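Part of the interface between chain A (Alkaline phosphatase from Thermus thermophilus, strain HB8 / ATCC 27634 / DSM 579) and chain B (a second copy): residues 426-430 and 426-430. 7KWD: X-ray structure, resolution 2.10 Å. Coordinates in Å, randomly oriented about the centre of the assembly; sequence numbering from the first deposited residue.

Chain A, residues 426-430: IGWSS
Chain B (426-430) IGWSS

The same five residues, Ile-Gly-Trp-Ser-Ser, meet their own copy across an approximate twofold axis, and the two backbones run antiparallel. Residues 426 to 428 are extended in both chains: phi/psi is near -120/120 at Ile426(A) and Ile426(B), -114/179 at Gly427(A) and -113/174 at Gly427(B), and -140/130 at Trp428(A) and Trp428(B). Ser429(A) and Ser429(B) then break the extended path with -66/-29 and -67/-26, and Ser430(A) and Ser430(B) are almost fully stretched, with both angles close to 180°.

The register pairs Trp428(A) with Ser429(B) and Trp428(B) with Ser429(A). The CA atoms of Trp428(A) and Ser429(B) are 4.0 Å apart, and those of Ser429(A) and Trp428(B) 3.9 Å. This is closer than the spacing of neighbouring strands in a hydrogen-bonded sheet, and no clear hydrogen bond crosses between the stretches. Instead, the CA of Gly427(A) lies 3.2 Å from the O of Ser429(B), and the CA of Gly427(B) lies 3.2 Å from the O of Ser429(A). These are CA-H...O contacts, with angles at the hydrogen of 146° and 151°. The backbones also touch where Trp428(A) N approaches Ser429(B) CA at 3.5 Å, a contact repeated between Trp428(B) N and Ser429(A) CA. Near the axis, Trp428(A) O and Trp428(B) O come within 3.1 Å; both are acceptors, so this close pair contributes no hydrogen bond.

Glycine suits position 427 because its missing side chain makes room for the opposing carbonyl. An ideal CB on Gly427(A) would lie 1.9 Å from Ser429(B) O, and one on Gly427(B) 1.8 Å from Ser429(A) O, both severe clashes.

Ser429(A) and Ser429(B) contribute the largest buried area in each stretch. Their CA-to-CB bonds point sideways, and chi1 is m, at -43° in A and -38° in B, bringing Ser429(A) OG to 3.3 Å from Ser429(B) OG. Serine is small enough for this tight meeting, while each hydroxyl is satisfied by a hydrogen bond elsewhere in the structure.

Trp428 and Ile426 of both chains direct their CA-to-CB bonds away from the partner. Trp428(A) and Trp428(B) have chi1 m with chi2 near 85°; Trp428(A) CB is 5.5 Å from Ser429(B) CA and Trp428(B) CB 5.4 Å from Ser429(A) CA, with the bulky indoles farther off. Ile426(A) and Ile426(B) are m,t and make no contact. These hydrophobic residues are buried in the assembly. The CA-to-CB bonds of Ser430(A) and Ser430(B) point sideways, with chi1 97° and 87°, and each OG is hydrogen-bonded to a residue just before or after one of the stretches. In all, 237 Å² is buried, mostly through Gly427 and Ser429 of both chains.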

# COMPACT_ATOMS: atom_id res chain seq x y z
N ILE A 426 -11.97 -6.68 6.42
CA ILE A 426 -11.28 -5.48 5.94
C ILE A 426 -11.13 -4.53 7.12
O ILE A 426 -12.12 -4.12 7.73
CB ILE A 426 -12.05 -4.81 4.79
CG1 ILE A 426 -12.41 -5.83 3.72
CG2 ILE A 426 -11.22 -3.68 4.16
CD1 ILE A 426 -13.50 -5.43 2.78
N GLY A 427 -9.88 -4.21 7.48
CA GLY A 427 -9.60 -3.27 8.54
C GLY A 427 -8.94 -2.02 7.98
O GLY A 427 -8.65 -1.93 6.79
N TRP A 428 -8.66 -1.08 8.89
CA TRP A 428 -8.29 0.29 8.52
C TRP A 428 -7.19 0.79 9.44
O TRP A 428 -7.29 0.64 10.66
CB TRP A 428 -9.49 1.25 8.61
CG TRP A 428 -10.57 0.79 7.76
CD1 TRP A 428 -11.50 -0.14 8.08
CD2 TRP A 428 -10.84 1.19 6.42
NE1 TRP A 428 -12.35 -0.34 7.02
CE2 TRP A 428 -11.97 0.46 5.98
CE3 TRP A 428 -10.25 2.10 5.54
CZ2 TRP A 428 -12.52 0.61 4.71
CZ3 TRP A 428 -10.78 2.24 4.26
CH2 TRP A 428 -11.90 1.49 3.86
N SER A 429 -6.12 1.33 8.84
CA SER A 429 -5.04 1.90 9.64
C SER A 429 -5.52 3.14 10.41
O SER A 429 -5.02 3.43 11.49
CB SER A 429 -3.85 2.31 8.76
OG SER A 429 -3.52 1.37 7.76
N SER A 430 -6.50 3.85 9.86
CA SER A 430 -6.82 5.18 10.34
C SER A 430 -8.07 5.63 9.60
O SER A 430 -8.56 4.93 8.70
CB SER A 430 -5.65 6.14 10.10
OG SER A 430 -5.84 6.89 8.90
N ILE B 426 0.95 6.31 13.78
CA ILE B 426 1.01 5.17 12.86
C ILE B 426 -0.09 4.22 13.31
O ILE B 426 -0.14 3.84 14.49
CB ILE B 426 2.39 4.50 12.88
CG1 ILE B 426 3.45 5.48 12.37
CG2 ILE B 426 2.38 3.23 12.03
CD1 ILE B 426 4.92 5.08 12.70
N GLY B 427 -1.01 3.89 12.39
CA GLY B 427 -2.10 2.97 12.65
C GLY B 427 -1.95 1.68 11.84
O GLY B 427 -1.06 1.56 11.01
N TRP B 428 -2.85 0.71 12.11
CA TRP B 428 -2.72 -0.63 11.54
C TRP B 428 -4.07 -1.18 11.10
O TRP B 428 -5.05 -1.16 11.86
CB TRP B 428 -2.11 -1.60 12.56
CG TRP B 428 -0.82 -1.17 13.05
CD1 TRP B 428 -0.57 -0.32 14.10
CD2 TRP B 428 0.45 -1.54 12.51
NE1 TRP B 428 0.78 -0.16 14.25
CE2 TRP B 428 1.43 -0.88 13.28
CE3 TRP B 428 0.85 -2.35 11.44
CZ2 TRP B 428 2.79 -1.02 13.03
CZ3 TRP B 428 2.21 -2.48 11.18
CH2 TRP B 428 3.16 -1.82 11.97
N SER B 429 -4.11 -1.69 9.86
CA SER B 429 -5.35 -2.26 9.36
C SER B 429 -5.71 -3.53 10.12
O SER B 429 -6.88 -3.89 10.20
CB SER B 429 -5.28 -2.61 7.88
OG SER B 429 -4.56 -1.67 7.15
N SER B 430 -4.71 -4.21 10.66
CA SER B 430 -4.93 -5.55 11.20
C SER B 430 -3.62 -6.04 11.77
O SER B 430 -2.59 -5.35 11.68
CB SER B 430 -5.41 -6.51 10.10
OG SER B 430 -4.27 -7.05 9.45